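Local coordinates for MMS19 nucleotide excision repair protein homolog (Mus musculus, PDB 6TBL) that acts, probably as a key component of the cytosolic iron-sulfur assembly complex, in inserting iron-sulfur clusters into proteins of DNA metabolism and genome integrity, at residues V23-T28 against M63-A68; C72-T77 against R114-L119. All blocks are in the same frame, centred on the assembly; numbering follows the deposited sequence.

Contact 1. Residues V23-T28 against M63-A68; sequences VVQLST and MAVRIA
The side-chain amide of Gln25 is shared between two neighbours: NE2 donates a hydrogen bond to the backbone O of Cys19, while OE1 lies 3.7 Å from Val65 CG1 and forms no hydrogen bond across the interface. The side chains of Gln25 and Val65 pass at a slant, with the extended glutamine chain carrying its amide up to the valine methyls. Leu26 supplies most of the remaining contact. Its CG, anti to its own carbonyl carbon (chi1 -75°), is set against Val65 CG2 at 3.6 Å. The two leucine methyls diverge over the neighbouring helix. Leu26 CD1 meets Ala64 CB, and Leu26 CD2 approaches Ala64 O at 3.4 Å. Leu26 CD2 also touches Ala68 CB, 4.0 Å away. Val65 splits its two methyls between the partners, CG1 to the glutamine and CG2 to the leucine.

These are consecutive HEAT repeats, and the packing is that of an alpha-solenoid: helix 22-38 of HEAT 2 lies beside helix 63-76 of HEAT 3, running the same way. The short segments are 9.5 Å apart and inclined by 27°, with Leu26 and Val65 the closest pair of CA atoms. Because Ala64 and Ala68 end at CB, one helix turn apart, the leucine can settle against the backbone of Ala64 and the CB of Ala68. No hydrogen bond crosses the join, which is mostly apolar and lies near the surface, although Val65 itself is buried. Helix 47-57 closes it on another side, where Leu57 touches both Gln25 and Val65.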
loop_
_atom_site.group_PDB
_atom_site.type_symbol
_atom_site.label_atom_id
_atom_site.label_comp_id
_atom_site.label_asym_id
_atom_site.label_seq_id
_atom_site.Cartn_x
_atom_site.Cartn_y
_atom_site.Cartn_z
ATOM N N VAL A 23 -34.759 -13.907 18.931
ATOM C CA VAL A 23 -36.097 -13.570 18.454
ATOM C C VAL A 23 -36.398 -12.101 18.717
ATOM O O VAL A 23 -37.003 -11.416 17.883
ATOM C CB VAL A 23 -37.141 -14.491 19.110
ATOM C CG1 VAL A 23 -38.519 -14.233 18.531
ATOM C CG2 VAL A 23 -36.741 -15.947 18.934
ATOM N N VAL A 24 -35.969 -11.592 19.872
ATOM C CA VAL A 24 -36.163 -10.183 20.188
ATOM C C VAL A 24 -35.315 -9.305 19.274
ATOM O O VAL A 24 -35.743 -8.222 18.858
ATOM C CB VAL A 24 -35.854 -9.931 21.676
ATOM C CG1 VAL A 24 -36.109 -8.478 22.046
ATOM C CG2 VAL A 24 -36.682 -10.864 22.549
ATOM N N GLN A 25 -34.107 -9.760 18.935
ATOM C CA GLN A 25 -33.235 -8.970 18.069
ATOM C C GLN A 25 -33.811 -8.865 16.661
ATOM O O GLN A 25 -33.917 -7.766 16.103
ATOM C CB GLN A 25 -31.834 -9.579 18.046
ATOM C CG GLN A 25 -31.153 -9.579 19.407
ATOM C CD GLN A 25 -29.901 -10.431 19.441
ATOM O OE1 GLN A 25 -29.635 -11.202 18.520
ATOM N NE2 GLN A 25 -29.125 -10.296 20.508
ATOM N N LEU A 26 -34.193 -10.000 16.072
ATOM C CA LEU A 26 -34.877 -9.967 14.783
ATOM C C LEU A 26 -36.147 -9.132 14.845
ATOM O O LEU A 26 -36.492 -8.453 13.871
ATOM C CB LEU A 26 -35.203 -11.388 14.323
ATOM C CG LEU A 26 -34.019 -12.189 13.786
ATOM C CD1 LEU A 26 -34.429 -13.618 13.486
ATOM C CD2 LEU A 26 -33.454 -11.517 12.545
ATOM N N SER A 27 -36.843 -9.157 15.983
ATOM C CA SER A 27 -38.093 -8.415 16.111
ATOM C C SER A 27 -37.852 -6.911 16.060
ATOM O O SER A 27 -38.495 -6.195 15.283
ATOM C CB SER A 27 -38.802 -8.807 17.408
ATOM O OG SER A 27 -40.014 -8.093 17.565
ATOM N N THR A 28 -36.921 -6.410 16.876
ATOM C CA THR A 28 -36.687 -4.970 16.901
ATOM C C THR A 28 -36.019 -4.482 15.620
ATOM O O THR A 28 -36.275 -3.355 15.183
ATOM C CB THR A 28 -35.853 -4.585 18.125
ATOM O OG1 THR A 28 -35.585 -3.178 18.104
ATOM C CG2 THR A 28 -34.539 -5.348 18.150
ATOM N N MET A 63 -27.722 -16.560 11.603
ATOM C CA MET A 63 -27.540 -16.027 10.258
ATOM C C MET A 63 -28.580 -14.959 9.943
ATOM O O MET A 63 -28.273 -13.960 9.283
ATOM C CB MET A 63 -27.606 -17.159 9.233
ATOM C CG MET A 63 -27.197 -16.759 7.827
ATOM S SD MET A 63 -27.758 -17.945 6.594
ATOM C CE MET A 63 -27.575 -19.485 7.494
ATOM N N ALA A 64 -29.816 -15.147 10.414
ATOM C CA ALA A 64 -30.871 -14.181 10.125
ATOM C C ALA A 64 -30.620 -12.856 10.831
ATOM O O ALA A 64 -30.927 -11.789 10.288
ATOM C CB ALA A 64 -32.230 -14.752 10.525
ATOM N N VAL A 65 -30.064 -12.905 12.041
ATOM C CA VAL A 65 -29.760 -11.677 12.768
ATOM C C VAL A 65 -28.654 -10.900 12.066
ATOM O O VAL A 65 -28.754 -9.681 11.882
ATOM C CB VAL A 65 -29.397 -11.993 14.232
ATOM C CG1 VAL A 65 -28.895 -10.744 14.941
ATOM C CG2 VAL A 65 -30.600 -12.565 14.962
ATOM N N ARG A 66 -27.586 -11.591 11.660
ATOM C CA ARG A 66 -26.503 -10.920 10.944
ATOM C C ARG A 66 -27.015 -10.247 9.677
ATOM O O ARG A 66 -26.600 -9.130 9.347
ATOM C CB ARG A 66 -25.392 -11.916 10.612
ATOM C CG ARG A 66 -24.568 -12.351 11.812
ATOM C CD ARG A 66 -23.384 -13.222 11.406
ATOM N NE ARG A 66 -23.685 -14.650 11.483
ATOM C CZ ARG A 66 -23.790 -15.455 10.432
ATOM N NH1 ARG A 66 -23.615 -14.978 9.209
ATOM N NH2 ARG A 66 -24.064 -16.740 10.606
ATOM N N ILE A 67 -27.931 -10.905 8.967
ATOM C CA ILE A 67 -28.496 -10.324 7.754
ATOM C C ILE A 67 -29.296 -9.070 8.084
ATOM O O ILE A 67 -29.106 -8.011 7.472
ATOM C CB ILE A 67 -29.356 -11.364 7.014
ATOM C CG1 ILE A 67 -28.465 -12.457 6.422
ATOM C CG2 ILE A 67 -30.205 -10.694 5.940
ATOM C CD1 ILE A 67 -29.230 -13.564 5.746
ATOM N N ALA A 68 -30.202 -9.168 9.059
ATOM C CA ALA A 68 -31.019 -8.017 9.428
ATOM C C ALA A 68 -30.159 -6.869 9.946
ATOM O O ALA A 68 -30.429 -5.698 9.651
ATOM C CB ALA A 68 -32.059 -8.424 10.471
#

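Contact 2. Residues C72-T77 against R114-L119; sequences CMHALT and RGEWFL. With K (potassium ion), chain G.
Segments 72-76 and 114-118 run almost parallel, 18° apart at 8.8 Å between axes, with His74 opposite Glu116 and Thr77 opposite Trp117 as nearest CA pairs. This is side-by-side stacking of helices from consecutive HEAT repeats, helix 63-76 of HEAT 3 against helix 104-118 of HEAT 4.

The indole of Trp117 is the main link. Its NE1 donates to Met73 O at 2.9 Å in a nearly straight bond (165°), the acceptor close to the ring plane and the donor lying above the carbonyl plane. Thr77 N bonds to His74 O rather than to Met73 O, which takes the indole N-H. Thr77 CG2 rests over one face of the Trp117 five-membered ring, 3.7 Å from its centroid, as a CH-pi contact. On the six-membered ring, Trp117 CZ2 meets Met73 CE, brought round by the bent methionine chain, at 4.0 Å. Leu76 CB touches the same CZ2. A leucine in place of Trp117 would probably leave Met73 O without this donor and open a gap beside Met73 CE and Leu76 CB.

His74 NE2 packs against Glu116 CG at 3.3 Å. His74 NE2 and Glu116 OE2 stay 4.5 Å apart, near enough for the carboxylate perhaps to favour a protonated ring. A chi1 of 64° turns Thr77 OG1 back to donate to His74 O, which also accepts from Thr77 N, and leaves CG2 facing the indole. The backbone O of Thr77 binds the potassium ion at 2.8 Å, together with Leu79 O and Thr81 OG1.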
loop_
_atom_site.group_PDB
_atom_site.type_symbol
_atom_site.label_atom_id
_atom_site.label_comp_id
_atom_site.label_asym_id
_atom_site.label_seq_id
_atom_site.Cartn_x
_atom_site.Cartn_y
_atom_site.Cartn_z
ATOM N N CYS A 72 -29.822 -3.003 8.296
ATOM C CA CYS A 72 -29.961 -1.739 9.011
ATOM C C CYS A 72 -28.732 -0.861 8.816
ATOM O O CYS A 72 -28.849 0.367 8.722
ATOM C CB CYS A 72 -30.209 -2.003 10.493
ATOM S SG CYS A 72 -31.899 -2.498 10.876
ATOM N N MET A 73 -27.544 -1.472 8.767
ATOM C CA MET A 73 -26.334 -0.717 8.461
ATOM C C MET A 73 -26.437 -0.063 7.092
ATOM O O MET A 73 -25.967 1.063 6.894
ATOM C CB MET A 73 -25.114 -1.633 8.522
ATOM C CG MET A 73 -24.742 -2.068 9.920
ATOM S SD MET A 73 -24.324 -0.652 10.951
ATOM C CE MET A 73 -22.957 0.044 10.030
ATOM N N HIS A 74 -27.048 -0.759 6.132
ATOM C CA HIS A 74 -27.326 -0.151 4.838
ATOM C C HIS A 74 -28.351 0.968 4.974
ATOM O O HIS A 74 -28.176 2.053 4.406
ATOM C CB HIS A 74 -27.814 -1.220 3.863
ATOM C CG HIS A 74 -28.058 -0.715 2.476
ATOM N ND1 HIS A 74 -29.237 -0.106 2.101
ATOM C CD2 HIS A 74 -27.280 -0.741 1.367
ATOM C CE1 HIS A 74 -29.171 0.227 0.823
ATOM N NE2 HIS A 74 -27.994 -0.147 0.355
ATOM N N ALA A 75 -29.420 0.729 5.740
ATOM C CA ALA A 75 -30.465 1.730 5.905
ATOM C C ALA A 75 -29.981 2.953 6.670
ATOM O O ALA A 75 -30.577 4.027 6.535
ATOM C CB ALA A 75 -31.676 1.117 6.610
ATOM N N LEU A 76 -28.919 2.815 7.470
ATOM C CA LEU A 76 -28.370 3.963 8.182
ATOM C C LEU A 76 -27.892 5.047 7.225
ATOM O O LEU A 76 -27.915 6.233 7.572
ATOM C CB LEU A 76 -27.218 3.524 9.086
ATOM C CG LEU A 76 -27.554 3.126 10.520
ATOM C CD1 LEU A 76 -26.286 2.744 11.263
ATOM C CD2 LEU A 76 -28.258 4.267 11.225
ATOM N N THR A 77 -27.460 4.668 6.021
ATOM C CA THR A 77 -26.940 5.642 5.070
ATOM C C THR A 77 -28.001 6.616 4.570
ATOM O O THR A 77 -27.650 7.559 3.850
ATOM C CB THR A 77 -26.290 4.924 3.886
ATOM O OG1 THR A 77 -27.282 4.177 3.174
ATOM C CG2 THR A 77 -25.207 3.971 4.375
ATOM N N ARG A 114 -21.546 -2.014 3.071
ATOM C CA ARG A 114 -20.249 -1.349 3.025
ATOM C C ARG A 114 -20.119 -0.475 1.784
ATOM O O ARG A 114 -19.509 0.600 1.838
ATOM C CB ARG A 114 -19.132 -2.391 3.077
ATOM C CG ARG A 114 -17.734 -1.841 3.327
ATOM C CD ARG A 114 -16.793 -2.996 3.626
ATOM N NE ARG A 114 -15.495 -2.574 4.145
ATOM C CZ ARG A 114 -14.355 -2.664 3.469
ATOM N NH1 ARG A 114 -14.348 -3.159 2.239
ATOM N NH2 ARG A 114 -13.222 -2.261 4.025
ATOM N N GLY A 115 -20.690 -0.916 0.658
ATOM C CA GLY A 115 -20.601 -0.136 -0.564
ATOM C C GLY A 115 -21.274 1.218 -0.457
ATOM O O GLY A 115 -20.809 2.196 -1.049
ATOM N N GLU A 116 -22.368 1.299 0.301
ATOM C CA GLU A 116 -23.044 2.575 0.490
ATOM C C GLU A 116 -22.308 3.471 1.476
ATOM O O GLU A 116 -22.447 4.698 1.409
ATOM C CB GLU A 116 -24.483 2.348 0.953
ATOM C CG GLU A 116 -25.374 1.787 -0.135
ATOM C CD GLU A 116 -25.502 2.726 -1.319
ATOM O OE1 GLU A 116 -25.644 3.947 -1.095
ATOM O OE2 GLU A 116 -25.448 2.246 -2.471
ATOM N N TRP A 117 -21.535 2.888 2.393
ATOM C CA TRP A 117 -20.733 3.696 3.302
ATOM C C TRP A 117 -19.484 4.255 2.636
ATOM O O TRP A 117 -18.907 5.220 3.147
ATOM C CB TRP A 117 -20.354 2.881 4.540
ATOM C CG TRP A 117 -21.462 2.804 5.546
ATOM C CD1 TRP A 117 -22.529 1.955 5.527
ATOM C CD2 TRP A 117 -21.619 3.618 6.717
ATOM N NE1 TRP A 117 -23.336 2.183 6.615
ATOM C CE2 TRP A 117 -22.799 3.198 7.362
ATOM C CE3 TRP A 117 -20.870 4.653 7.286
ATOM C CZ2 TRP A 117 -23.250 3.779 8.544
ATOM C CZ3 TRP A 117 -21.321 5.230 8.460
ATOM C CH2 TRP A 117 -22.500 4.792 9.076
ATOM N N PHE A 118 -19.061 3.677 1.509
ATOM C CA PHE A 118 -17.969 4.269 0.742
ATOM C C PHE A 118 -18.408 5.541 0.029
ATOM O O PHE A 118 -17.576 6.413 -0.245
ATOM C CB PHE A 118 -17.427 3.264 -0.276
ATOM C CG PHE A 118 -16.369 2.349 0.270
ATOM C CD1 PHE A 118 -15.063 2.783 0.402
ATOM C CD2 PHE A 118 -16.676 1.050 0.635
ATOM C CE1 PHE A 118 -14.089 1.944 0.898
ATOM C CE2 PHE A 118 -15.703 0.204 1.134
ATOM C CZ PHE A 118 -14.409 0.652 1.261
ATOM N N LEU A 119 -19.699 5.669 -0.270
ATOM C CA LEU A 119 -20.216 6.784 -1.048
ATOM C C LEU A 119 -20.632 7.975 -0.197
ATOM O O LEU A 119 -21.193 8.932 -0.737
ATOM C CB LEU A 119 -21.415 6.326 -1.886
ATOM C CG LEU A 119 -21.220 5.098 -2.772
ATOM C CD1 LEU A 119 -22.543 4.678 -3.394
ATOM C CD2 LEU A 119 -20.183 5.379 -3.844
HETATM K K K G . -27.075 10.225 3.090
#

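In the fold
Both contacts use helix 63-76, the second helix of HEAT 3: contact 1 takes its first turns and joins them to HEAT 2, while contact 2 takes its last turns and joins them to HEAT 4. Their centres are about 18 Å apart, on opposite sides of the chain's centre, and the segments 63-68 and 72-77 follow each other in sequence with only a short gap. In series, the two interfaces carry the solenoid through three successive repeats of this C-terminal piece. They differ in chemistry: contact 1 has no hydrogen bond across it, whereas contact 2 adds a side-chain hydrogen bond and borders the potassium site, where Thr77 is a ligand.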